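Local coordinates for CdiA-CT toxin, Conserved domain protein (Yersinia pseudotuberculosis serotype O:3, PDB 4ZQU), which probably acts as an endonuclease toxin of contact-dependent growth inhibition, built on a PDDEXK-type nuclease domain, and forms a complex with its immunity protein, at residues V88-P93 against T102-A107; V34-S39 against K59-V64; D63-F68 against Q114-T119. All blocks are in the same frame, centred on the assembly; numbering follows the deposited sequence.

The three contacts illustrate how a small nuclease domain packs helices 53-66 and 98-113 against a mixed sheet. From the N terminus, strand 33-39 comes first, and interaction 2 closes the first loop when the chain returns as helix 53-66. Before that helix ends, interaction 3 opens; the two contacts share D63 and V64. The chain then runs through strand 85-92, where interaction 1 opens, and soon closes it on helix 98-113. Interaction 3 closes last, on the turn into strand 117-122, so its long loop encloses the shorter one of interaction 1. Strands 33-39, 85-92 and 117-122 are thereby tied to two helices.

Interaction 1. Residues V88-P93 against T102-A107; sequences VRLAVP and TEINRA
I104 reaches from its helix to two residues of one strand, L90 and V92, and a different branch serves each of them. Its terminal methyl CD1 lies 3.7 Å from CG1 of V92. The other branch, CG2, makes a looser approach to L90, ending 4.3 Å from its CD2. The side chains of V92 and I104 run past each other in opposite directions, and only their end methyls, CG1 and CD1, meet. The division of labour at I104 follows from its torsions: CG1 stands anti to the carbonyl carbon (chi1 -68°) and CD1 extends the chain (chi2 174°), which leaves CG2 on the other side for the leucine. No hydrogen bond crosses this contact; about 95 Å² of buried apolar surface makes it, and the nearest backbones, V92 and I104, stay 9.2 Å apart between CA atoms.

The next shell explains what holds these groups in place. L90 also packs on I58, and A107, on the following turn of the helix after I104, touches the same isoleucine, while V92 rests on M45. E103, just before I104, hydrogen-bonds through its two carboxylate oxygens to the backbone N atoms of Y55 and N52, tying the helix to the beginning of helix 53-66.

In the fold, the contact belongs to a beta-alpha-beta crossover: strand 85-92 leads into helix 98-113, which returns the chain to the parallel strand 117-122. Helix 53-66 lies alongside, helix 42-47 meets V92 and P93 at the C-terminal end of the strand, and strand 33-39 is its other neighbour in the sheet.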
ATOM      1  N   VAL A  88     -10.846   0.573  12.801  1.00 26.28           N
ATOM      2  CA  VAL A  88     -11.194   1.966  12.581  1.00 25.67           C
ATOM      3  C   VAL A  88     -11.193   2.716  13.909  1.00 26.08           C
ATOM      4  O   VAL A  88     -11.946   2.378  14.823  1.00 26.25           O
ATOM      5  CB  VAL A  88     -12.567   2.119  11.911  1.00 26.53           C
ATOM      6  CG1 VAL A  88     -12.854   3.588  11.645  1.00 27.44           C
ATOM      7  CG2 VAL A  88     -12.622   1.320  10.620  1.00 25.68           C
ATOM      8  N   ARG A  89     -10.329   3.721  14.010  1.00 25.84           N
ATOM      9  CA  ARG A  89     -10.276   4.581  15.186  1.00 27.71           C
ATOM     10  C   ARG A  89     -11.156   5.806  14.966  1.00 26.91           C
ATOM     11  O   ARG A  89     -10.787   6.724  14.228  1.00 23.73           O
ATOM     12  CB  ARG A  89      -8.836   4.999  15.488  1.00 28.42           C
ATOM     13  CG  ARG A  89      -7.945   3.864  15.966  1.00 28.32           C
ATOM     14  CD  ARG A  89      -8.058   3.662  17.467  1.00 31.65           C
ATOM     15  NE  ARG A  89      -7.600   4.834  18.213  1.00 35.54           N
ATOM     16  CZ  ARG A  89      -6.333   5.065  18.546  1.00 35.22           C
ATOM     17  NH1 ARG A  89      -5.385   4.204  18.198  1.00 36.03           N
ATOM     18  NH2 ARG A  89      -6.012   6.159  19.226  1.00 32.17           N
ATOM     19  N   LEU A  90     -12.319   5.809  15.610  1.00 27.67           N
ATOM     20  CA  LEU A  90     -13.341   6.818  15.359  1.00 26.14           C
ATOM     21  C   LEU A  90     -13.424   7.869  16.458  1.00 23.04           C
ATOM     22  O   LEU A  90     -13.615   7.545  17.629  1.00 23.74           O
ATOM     23  CB  LEU A  90     -14.705   6.146  15.191  1.00 25.32           C
ATOM     24  CG  LEU A  90     -15.883   7.055  14.846  1.00 25.94           C
ATOM     25  CD1 LEU A  90     -15.742   7.604  13.434  1.00 23.96           C
ATOM     26  CD2 LEU A  90     -17.198   6.309  15.010  1.00 28.72           C
ATOM     27  N   ALA A  91     -13.288   9.132  16.069  1.00 22.91           N
ATOM     28  CA  ALA A  91     -13.476  10.241  16.992  1.00 27.91           C
ATOM     29  C   ALA A  91     -14.873  10.834  16.822  1.00 31.28           C
ATOM     30  O   ALA A  91     -15.290  11.142  15.707  1.00 31.97           O
ATOM     31  CB  ALA A  91     -12.413  11.302  16.777  1.00 23.43           C
ATOM     32  N   VAL A  92     -15.597  10.976  17.929  1.00 33.84           N
ATOM     33  CA  VAL A  92     -16.921  11.590  17.909  1.00 34.88           C
ATOM     34  C   VAL A  92     -17.011  12.718  18.942  1.00 35.29           C
ATOM     35  O   VAL A  92     -16.428  12.628  20.023  1.00 34.33           O
ATOM     36  CB  VAL A  92     -18.040  10.550  18.169  1.00 34.16           C
ATOM     37  CG1 VAL A  92     -18.092   9.531  17.038  1.00 31.24           C
ATOM     38  CG2 VAL A  92     -17.843   9.861  19.509  1.00 35.38           C
ATOM     39  N   PRO A  93     -17.738  13.795  18.603  1.00 36.71           N
ATOM     40  CA  PRO A  93     -17.829  14.984  19.454  1.00 39.11           C
ATOM     41  C   PRO A  93     -18.842  14.850  20.587  1.00 43.74           C
ATOM     42  O   PRO A  93     -19.493  13.816  20.728  1.00 44.01           O
ATOM     43  CB  PRO A  93     -18.264  16.069  18.471  1.00 38.80           C
ATOM     44  CG  PRO A  93     -19.077  15.342  17.470  1.00 38.32           C
ATOM     45  CD  PRO A  93     -18.480  13.968  17.342  1.00 36.59           C
ATOM     46  N   THR A 102     -26.835   5.518  18.510  1.00 31.87           N
ATOM     47  CA  THR A 102     -27.490   4.299  18.060  1.00 33.09           C
ATOM     48  C   THR A 102     -26.925   3.857  16.714  1.00 34.49           C
ATOM     49  O   THR A 102     -26.751   2.663  16.466  1.00 36.07           O
ATOM     50  CB  THR A 102     -29.010   4.493  17.951  1.00 34.19           C
ATOM     51  OG1 THR A 102     -29.535   4.859  19.232  1.00 36.37           O
ATOM     52  CG2 THR A 102     -29.681   3.216  17.487  1.00 37.16           C
ATOM     53  N   GLU A 103     -26.633   4.828  15.852  1.00 34.44           N
ATOM     54  CA  GLU A 103     -26.027   4.547  14.553  1.00 34.47           C
ATOM     55  C   GLU A 103     -24.564   4.155  14.719  1.00 33.35           C
ATOM     56  O   GLU A 103     -24.061   3.279  14.014  1.00 35.44           O
ATOM     57  CB  GLU A 103     -26.142   5.755  13.621  1.00 35.41           C
ATOM     58  CG  GLU A 103     -27.549   6.312  13.483  1.00 38.85           C
ATOM     59  CD  GLU A 103     -27.710   7.191  12.258  1.00 41.38           C
ATOM     60  OE1 GLU A 103     -26.852   7.114  11.355  1.00 39.98           O
ATOM     61  OE2 GLU A 103     -28.692   7.962  12.201  1.00 45.25           O
ATOM     62  N   ILE A 104     -23.887   4.811  15.654  1.00 31.52           N
ATOM     63  CA  ILE A 104     -22.482   4.533  15.924  1.00 28.39           C
ATOM     64  C   ILE A 104     -22.304   3.100  16.402  1.00 28.55           C
ATOM     65  O   ILE A 104     -21.484   2.359  15.867  1.00 31.29           O
ATOM     66  CB  ILE A 104     -21.906   5.507  16.968  1.00 26.92           C
ATOM     67  CG1 ILE A 104     -21.834   6.920  16.380  1.00 26.44           C
ATOM     68  CG2 ILE A 104     -20.526   5.052  17.423  1.00 25.33           C
ATOM     69  CD1 ILE A 104     -21.427   7.981  17.372  1.00 26.18           C
ATOM     70  N   ASN A 105     -23.091   2.707  17.396  1.00 28.11           N
ATOM     71  CA  ASN A 105     -23.007   1.358  17.936  1.00 30.84           C
ATOM     72  C   ASN A 105     -23.436   0.312  16.917  1.00 34.96           C
ATOM     73  O   ASN A 105     -22.964  -0.826  16.943  1.00 35.02           O
ATOM     74  CB  ASN A 105     -23.854   1.245  19.199  1.00 28.72           C
ATOM     75  CG  ASN A 105     -23.236   1.967  20.369  1.00 27.80           C
ATOM     76  OD1 ASN A 105     -22.062   1.770  20.680  1.00 33.01           O
ATOM     77  ND2 ASN A 105     -24.014   2.824  21.015  1.00 29.17           N
ATOM     78  N   ARG A 106     -24.330   0.706  16.019  1.00 37.31           N
ATOM     79  CA  ARG A 106     -24.783  -0.177  14.952  1.00 40.41           C
ATOM     80  C   ARG A 106     -23.660  -0.461  13.967  1.00 36.65           C
ATOM     81  O   ARG A 106     -23.488  -1.593  13.513  1.00 39.27           O
ATOM     82  CB  ARG A 106     -25.979   0.431  14.217  1.00 46.51           C
ATOM     83  CG  ARG A 106     -27.115  -0.549  13.976  1.00 53.21           C
ATOM     84  CD  ARG A 106     -28.327   0.125  13.342  1.00 59.30           C
ATOM     85  NE  ARG A 106     -28.689   1.388  13.981  1.00 62.04           N
ATOM     86  CZ  ARG A 106     -29.024   2.492  13.317  1.00 64.25           C
ATOM     87  NH1 ARG A 106     -29.032   2.493  11.990  1.00 64.83           N
ATOM     88  NH2 ARG A 106     -29.350   3.595  13.980  1.00 65.12           N
ATOM     89  N   ALA A 107     -22.907   0.581  13.631  1.00 32.93           N
ATOM     90  CA  ALA A 107     -21.770   0.455  12.733  1.00 33.15           C
ATOM     91  C   ALA A 107     -20.637  -0.328  13.396  1.00 35.05           C
ATOM     92  O   ALA A 107     -19.896  -1.050  12.729  1.00 35.87           O
ATOM     93  CB  ALA A 107     -21.288   1.826  12.299  1.00 31.61           C
TER

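Interaction 2. Residues V34-S39 against K59-V64; sequences VVSAKS and KKNIDV
The mixed sheet of the PDDEXK-type domain meets helix 53-66 at this point, where S36 and K38, two residues apart on strand 33-39, face a single helix residue, N61. The amide of N61 is carried toward the strand by a first torsion that sets CG anti to the backbone N (chi1 -175°). From there ND2 gives a weak hydrogen bond to OG of S36, 3.5 Å long and with an N-H...O angle of 152°. The serine hydroxyl has another commitment, since it also hydrogen-bonds to the carbonyl O of T23. Farther along the strand K38, extended as far as CE and then bent at NZ (chi4 62°), lays its aliphatic part beside the asparagine, with CD 4.2 Å from CB of N61. A water joins their polar ends: it accepts from N61 ND2 at 2.8 Å and from K38 NZ at 3.1 Å, while NZ is also hydrogen-bonded to OG of S57, one turn before N61 on the helix. One amide nitrogen therefore serves two acceptors, the hydroxyl and the water, lying in well-separated directions. A weak direct bond and a water bridge thus supplement the aliphatic contact of K38, making the join mixed and in part solvent-mediated.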
ATOM      1  N   VAL A  34      -3.578  -2.966  10.507  1.00 32.42           N
ATOM      2  CA  VAL A  34      -3.869  -1.698   9.843  1.00 32.26           C
ATOM      3  C   VAL A  34      -4.852  -0.873  10.664  1.00 32.75           C
ATOM      4  O   VAL A  34      -5.739  -1.413  11.326  1.00 34.39           O
ATOM      5  CB  VAL A  34      -4.438  -1.890   8.419  1.00 32.71           C
ATOM      6  CG1 VAL A  34      -3.454  -2.635   7.549  1.00 33.45           C
ATOM      7  CG2 VAL A  34      -5.766  -2.618   8.456  1.00 33.94           C
ATOM      8  N   VAL A  35      -4.677   0.442  10.625  1.00 31.60           N
ATOM      9  CA  VAL A  35      -5.553   1.346  11.349  1.00 32.48           C
ATOM     10  C   VAL A  35      -6.075   2.443  10.432  1.00 32.16           C
ATOM     11  O   VAL A  35      -5.306   3.096   9.725  1.00 30.40           O
ATOM     12  CB  VAL A  35      -4.836   1.992  12.550  1.00 34.37           C
ATOM     13  CG1 VAL A  35      -5.739   3.014  13.223  1.00 36.66           C
ATOM     14  CG2 VAL A  35      -4.398   0.932  13.545  1.00 34.76           C
ATOM     15  N   SER A  36      -7.389   2.636  10.439  1.00 33.31           N
ATOM     16  CA  SER A  36      -7.996   3.753   9.731  1.00 32.38           C
ATOM     17  C   SER A  36      -8.500   4.793  10.723  1.00 31.91           C
ATOM     18  O   SER A  36      -9.373   4.507  11.544  1.00 32.33           O
ATOM     19  CB  SER A  36      -9.140   3.279   8.842  1.00 34.19           C
ATOM     20  OG  SER A  36      -9.695   4.373   8.133  1.00 35.99           O
ATOM     21  N   ALA A  37      -7.939   5.997  10.645  1.00 29.67           N
ATOM     22  CA  ALA A  37      -8.301   7.084  11.547  1.00 29.42           C
ATOM     23  C   ALA A  37      -9.412   7.939  10.957  1.00 33.02           C
ATOM     24  O   ALA A  37      -9.177   8.741  10.054  1.00 37.24           O
ATOM     25  CB  ALA A  37      -7.080   7.943  11.860  1.00 27.75           C
ATOM     26  N   LYS A  38     -10.623   7.761  11.473  1.00 32.83           N
ATOM     27  CA  LYS A  38     -11.767   8.549  11.035  1.00 34.83           C
ATOM     28  C   LYS A  38     -12.206   9.494  12.146  1.00 33.66           C
ATOM     29  O   LYS A  38     -12.206   9.127  13.319  1.00 33.66           O
ATOM     30  CB  LYS A  38     -12.923   7.635  10.617  1.00 40.08           C
ATOM     31  CG  LYS A  38     -14.153   8.374  10.092  1.00 45.48           C
ATOM     32  CD  LYS A  38     -15.254   7.415   9.656  1.00 47.50           C
ATOM     33  CE  LYS A  38     -16.531   8.168   9.308  1.00 50.09           C
ATOM     34  NZ  LYS A  38     -16.337   9.108   8.169  1.00 51.48           N
ATOM     35  N   SER A  39     -12.578  10.714  11.776  1.00 34.07           N
ATOM     36  CA  SER A  39     -12.989  11.707  12.760  1.00 34.49           C
ATOM     37  C   SER A  39     -14.255  12.438  12.342  1.00 36.25           C
ATOM     38  O   SER A  39     -14.432  12.790  11.178  1.00 38.09           O
ATOM     39  CB  SER A  39     -11.866  12.719  12.997  1.00 34.20           C
ATOM     40  OG  SER A  39     -12.267  13.711  13.928  1.00 36.37           O
ATOM     41  N   LYS A  59     -20.135   3.107   7.866  1.00 33.62           N
ATOM     42  CA  LYS A  59     -20.250   1.890   7.074  1.00 34.13           C
ATOM     43  C   LYS A  59     -19.493   2.022   5.759  1.00 37.21           C
ATOM     44  O   LYS A  59     -18.902   1.060   5.269  1.00 38.72           O
ATOM     45  CB  LYS A  59     -21.716   1.565   6.796  1.00 35.67           C
ATOM     46  CG  LYS A  59     -21.929   0.190   6.210  1.00 38.59           C
ATOM     47  CD  LYS A  59     -23.009   0.185   5.147  1.00 40.48           C
ATOM     48  CE  LYS A  59     -22.999  -1.127   4.380  1.00 41.72           C
ATOM     49  NZ  LYS A  59     -23.659  -0.998   3.054  1.00 44.70           N
ATOM     50  N   LYS A  60     -19.518   3.224   5.195  1.00 38.41           N
ATOM     51  CA  LYS A  60     -18.820   3.501   3.951  1.00 42.16           C
ATOM     52  C   LYS A  60     -17.326   3.276   4.142  1.00 43.16           C
ATOM     53  O   LYS A  60     -16.650   2.743   3.264  1.00 46.38           O
ATOM     54  CB  LYS A  60     -19.101   4.930   3.486  1.00 46.51           C
ATOM     55  CG  LYS A  60     -18.265   5.394   2.308  1.00 52.02           C
ATOM     56  CD  LYS A  60     -18.935   6.558   1.594  1.00 55.93           C
ATOM     57  CE  LYS A  60     -18.093   7.822   1.695  1.00 59.17           C
ATOM     58  NZ  LYS A  60     -17.577   8.270   0.370  1.00 64.21           N
ATOM     59  N   ASN A  61     -16.818   3.671   5.304  1.00 41.17           N
ATOM     60  CA  ASN A  61     -15.416   3.456   5.628  1.00 40.95           C
ATOM     61  C   ASN A  61     -15.127   1.989   5.913  1.00 40.31           C
ATOM     62  O   ASN A  61     -14.146   1.440   5.419  1.00 42.99           O
ATOM     63  CB  ASN A  61     -15.003   4.309   6.826  1.00 41.21           C
ATOM     64  CG  ASN A  61     -13.516   4.212   7.125  1.00 44.86           C
ATOM     65  OD1 ASN A  61     -13.046   3.226   7.692  1.00 45.27           O
ATOM     66  ND2 ASN A  61     -12.769   5.243   6.748  1.00 46.87           N
ATOM     67  N   ILE A  62     -15.989   1.364   6.713  1.00 38.75           N
ATOM     68  CA  ILE A  62     -15.838  -0.042   7.087  1.00 37.43           C
ATOM     69  C   ILE A  62     -15.720  -0.958   5.875  1.00 39.71           C
ATOM     70  O   ILE A  62     -14.856  -1.833   5.829  1.00 42.80           O
ATOM     71  CB  ILE A  62     -17.023  -0.518   7.949  1.00 35.42           C
ATOM     72  CG1 ILE A  62     -17.039   0.217   9.286  1.00 32.39           C
ATOM     73  CG2 ILE A  62     -16.953  -2.020   8.179  1.00 35.65           C
ATOM     74  CD1 ILE A  62     -18.192  -0.173  10.173  1.00 30.44           C
ATOM     75  N   ASP A  63     -16.589  -0.751   4.891  1.00 39.51           N
ATOM     76  CA  ASP A  63     -16.596  -1.582   3.693  1.00 41.06           C
ATOM     77  C   ASP A  63     -15.264  -1.511   2.954  1.00 42.02           C
ATOM     78  O   ASP A  63     -14.770  -2.524   2.465  1.00 43.95           O
ATOM     79  CB  ASP A  63     -17.738  -1.173   2.761  1.00 42.89           C
ATOM     80  CG  ASP A  63     -19.105  -1.461   3.353  1.00 43.08           C
ATOM     81  OD1 ASP A  63     -19.229  -2.446   4.112  1.00 42.34           O
ATOM     82  OD2 ASP A  63     -20.056  -0.703   3.059  1.00 42.68           O
ATOM     83  N   VAL A  64     -14.684  -0.316   2.887  1.00 41.00           N
ATOM     84  CA  VAL A  64     -13.416  -0.114   2.194  1.00 41.40           C
ATOM     85  C   VAL A  64     -12.272  -0.824   2.914  1.00 40.75           C
ATOM     86  O   VAL A  64     -11.418  -1.445   2.280  1.00 42.56           O
ATOM     87  CB  VAL A  64     -13.079   1.383   2.063  1.00 41.53           C
ATOM     88  CG1 VAL A  64     -11.772   1.572   1.314  1.00 42.01           C
ATOM     89  CG2 VAL A  64     -14.201   2.109   1.350  1.00 42.39           C
TER
HETATM   90  O   HOH W   1     -14.117   7.705   6.588  1.00 46.58           O

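Interaction 3. Residues D63-F68 against Q114-T119; sequences DVTAKF and QGVKVT
A66 and V116, which with Q114 contribute most of the surface buried here, meet where the end of helix 53-66 lies against the turn that carries the chain out of helix 98-113 and into strand 117-122. That turn is a Schellman motif, in which G115 leaves the helix with a positive phi of 79° and bonds run back into the last helical turn. The methyl of A66 points into the bend. Its CB is 3.7 Å from the carbonyl O of Q114 and 3.9 Å from CG2 of V116, so a single small side chain touches both a backbone oxygen and a valine branch. Without bulk at this point the two backbones can come close, with CA atoms of A66 and Q114 6.5 Å apart. Q114 adds to the burial from the edge, its CB passing 4.5 Å from CB of A66.

V116, a buried residue beyond the glycine, sends CG2 toward helix 53-66, while CG1 turns toward V88 of strand 85-92, on which T65 packs as well. This joins the helix end to two neighbouring parallel strands. The remaining partner is T65, whose OG1 lies between its backbone N and carbonyl carbon (chi1 69°) and hydrogen-bonds to the carbonyl O of I62 within the helix. The same oxygen sits beside both branches of V116, 3.6 Å from CG1 and only 3.2 Å from CG2.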
ATOM      1  N   ASP A  63     -16.589  -0.751   4.891  1.00 39.51           N
ATOM      2  CA  ASP A  63     -16.596  -1.582   3.693  1.00 41.06           C
ATOM      3  C   ASP A  63     -15.264  -1.511   2.954  1.00 42.02           C
ATOM      4  O   ASP A  63     -14.770  -2.524   2.465  1.00 43.95           O
ATOM      5  CB  ASP A  63     -17.738  -1.173   2.761  1.00 42.89           C
ATOM      6  CG  ASP A  63     -19.105  -1.461   3.353  1.00 43.08           C
ATOM      7  OD1 ASP A  63     -19.229  -2.446   4.112  1.00 42.34           O
ATOM      8  OD2 ASP A  63     -20.056  -0.703   3.059  1.00 42.68           O
ATOM      9  N   VAL A  64     -14.684  -0.316   2.887  1.00 41.00           N
ATOM     10  CA  VAL A  64     -13.416  -0.114   2.194  1.00 41.40           C
ATOM     11  C   VAL A  64     -12.272  -0.824   2.914  1.00 40.75           C
ATOM     12  O   VAL A  64     -11.418  -1.445   2.280  1.00 42.56           O
ATOM     13  CB  VAL A  64     -13.079   1.383   2.063  1.00 41.53           C
ATOM     14  CG1 VAL A  64     -11.772   1.572   1.314  1.00 42.01           C
ATOM     15  CG2 VAL A  64     -14.201   2.109   1.350  1.00 42.39           C
ATOM     16  N   THR A  65     -12.262  -0.730   4.238  1.00 37.76           N
ATOM     17  CA  THR A  65     -11.250  -1.403   5.039  1.00 37.21           C
ATOM     18  C   THR A  65     -11.341  -2.912   4.858  1.00 36.85           C
ATOM     19  O   THR A  65     -10.326  -3.600   4.763  1.00 37.56           O
ATOM     20  CB  THR A  65     -11.394  -1.071   6.539  1.00 36.51           C
ATOM     21  OG1 THR A  65     -12.585  -1.679   7.051  1.00 39.63           O
ATOM     22  CG2 THR A  65     -11.467   0.428   6.758  1.00 33.41           C
ATOM     23  N   ALA A  66     -12.570  -3.416   4.801  1.00 36.60           N
ATOM     24  CA  ALA A  66     -12.823  -4.854   4.757  1.00 37.62           C
ATOM     25  C   ALA A  66     -12.644  -5.437   3.358  1.00 39.95           C
ATOM     26  O   ALA A  66     -12.109  -6.532   3.203  1.00 38.96           O
ATOM     27  CB  ALA A  66     -14.227  -5.155   5.273  1.00 36.10           C
ATOM     28  N   LYS A  67     -13.095  -4.702   2.346  1.00 42.01           N
ATOM     29  CA  LYS A  67     -13.009  -5.160   0.962  1.00 44.48           C
ATOM     30  C   LYS A  67     -11.669  -4.808   0.327  1.00 45.91           C
ATOM     31  O   LYS A  67     -11.514  -4.883  -0.892  1.00 49.06           O
ATOM     32  CB  LYS A  67     -14.148  -4.576   0.139  1.00 45.42           C
ATOM     33  N   PHE A  68     -10.705  -4.421   1.152  1.00 45.31           N
ATOM     34  CA  PHE A  68      -9.384  -4.060   0.660  1.00 45.52           C
ATOM     35  C   PHE A  68      -8.610  -5.288   0.185  1.00 45.50           C
ATOM     36  O   PHE A  68      -8.413  -6.242   0.941  1.00 45.04           O
ATOM     37  CB  PHE A  68      -8.595  -3.332   1.748  1.00 44.69           C
ATOM     38  CG  PHE A  68      -7.202  -2.957   1.339  1.00 43.59           C
ATOM     39  CD1 PHE A  68      -6.949  -1.733   0.750  1.00 43.09           C
ATOM     40  CD2 PHE A  68      -6.142  -3.826   1.551  1.00 41.75           C
ATOM     41  CE1 PHE A  68      -5.671  -1.384   0.377  1.00 42.15           C
ATOM     42  CE2 PHE A  68      -4.863  -3.482   1.176  1.00 40.69           C
ATOM     43  CZ  PHE A  68      -4.627  -2.259   0.589  1.00 41.40           C
ATOM     44  N   GLN A 114     -18.001  -7.752   9.968  1.00 45.50           N
ATOM     45  CA  GLN A 114     -17.275  -7.534   8.719  1.00 44.01           C
ATOM     46  C   GLN A 114     -15.778  -7.728   8.933  1.00 42.46           C
ATOM     47  O   GLN A 114     -14.979  -7.512   8.023  1.00 42.71           O
ATOM     48  CB  GLN A 114     -17.547  -6.134   8.165  1.00 41.18           C
ATOM     49  CG  GLN A 114     -18.971  -5.917   7.705  1.00 42.99           C
ATOM     50  CD  GLN A 114     -19.419  -6.959   6.708  1.00 50.07           C
ATOM     51  OE1 GLN A 114     -20.290  -7.780   6.998  1.00 52.79           O
ATOM     52  NE2 GLN A 114     -18.819  -6.940   5.525  1.00 52.71           N
ATOM     53  N   GLY A 115     -15.407  -8.129  10.145  1.00 41.85           N
ATOM     54  CA  GLY A 115     -14.019  -8.398  10.477  1.00 43.66           C
ATOM     55  C   GLY A 115     -13.212  -7.144  10.752  1.00 43.82           C
ATOM     56  O   GLY A 115     -11.984  -7.149  10.641  1.00 46.03           O
ATOM     57  N   VAL A 116     -13.904  -6.068  11.116  1.00 41.51           N
ATOM     58  CA  VAL A 116     -13.257  -4.784  11.369  1.00 37.81           C
ATOM     59  C   VAL A 116     -13.585  -4.260  12.765  1.00 35.83           C
ATOM     60  O   VAL A 116     -14.752  -4.113  13.120  1.00 34.95           O
ATOM     61  CB  VAL A 116     -13.672  -3.731  10.323  1.00 33.91           C
ATOM     62  CG1 VAL A 116     -12.985  -2.404  10.599  1.00 31.58           C
ATOM     63  CG2 VAL A 116     -13.349  -4.221   8.923  1.00 31.66           C
ATOM     64  N   LYS A 117     -12.552  -3.982  13.553  1.00 35.67           N
ATOM     65  CA  LYS A 117     -12.755  -3.441  14.890  1.00 34.29           C
ATOM     66  C   LYS A 117     -12.961  -1.934  14.840  1.00 31.33           C
ATOM     67  O   LYS A 117     -12.069  -1.191  14.451  1.00 30.09           O
ATOM     68  CB  LYS A 117     -11.574  -3.780  15.800  1.00 36.72           C
ATOM     69  CG  LYS A 117     -11.695  -3.187  17.194  1.00 37.64           C
ATOM     70  CD  LYS A 117     -10.735  -3.843  18.173  1.00 41.94           C
ATOM     71  CE  LYS A 117      -9.287  -3.592  17.792  1.00 43.65           C
ATOM     72  NZ  LYS A 117      -8.353  -4.204  18.780  1.00 47.05           N
ATOM     73  N   VAL A 118     -14.148  -1.486  15.229  1.00 32.13           N
ATOM     74  CA  VAL A 118     -14.443  -0.061  15.277  1.00 29.39           C
ATOM     75  C   VAL A 118     -14.309   0.446  16.708  1.00 29.62           C
ATOM     76  O   VAL A 118     -15.109   0.099  17.578  1.00 29.78           O
ATOM     77  CB  VAL A 118     -15.855   0.244  14.743  1.00 29.42           C
ATOM     78  CG1 VAL A 118     -16.118   1.744  14.755  1.00 27.19           C
ATOM     79  CG2 VAL A 118     -16.019  -0.319  13.341  1.00 30.30           C
ATOM     80  N   THR A 119     -13.283   1.261  16.941  1.00 29.47           N
ATOM     81  CA  THR A 119     -12.992   1.788  18.269  1.00 29.90           C
ATOM     82  C   THR A 119     -13.356   3.265  18.360  1.00 29.98           C
ATOM     83  O   THR A 119     -12.812   4.091  17.628  1.00 30.63           O
ATOM     84  CB  THR A 119     -11.508   1.612  18.626  1.00 30.33           C
ATOM     85  OG1 THR A 119     -11.167   0.220  18.596  1.00 30.55           O
ATOM     86  CG2 THR A 119     -11.224   2.174  20.009  1.00 30.40           C
TER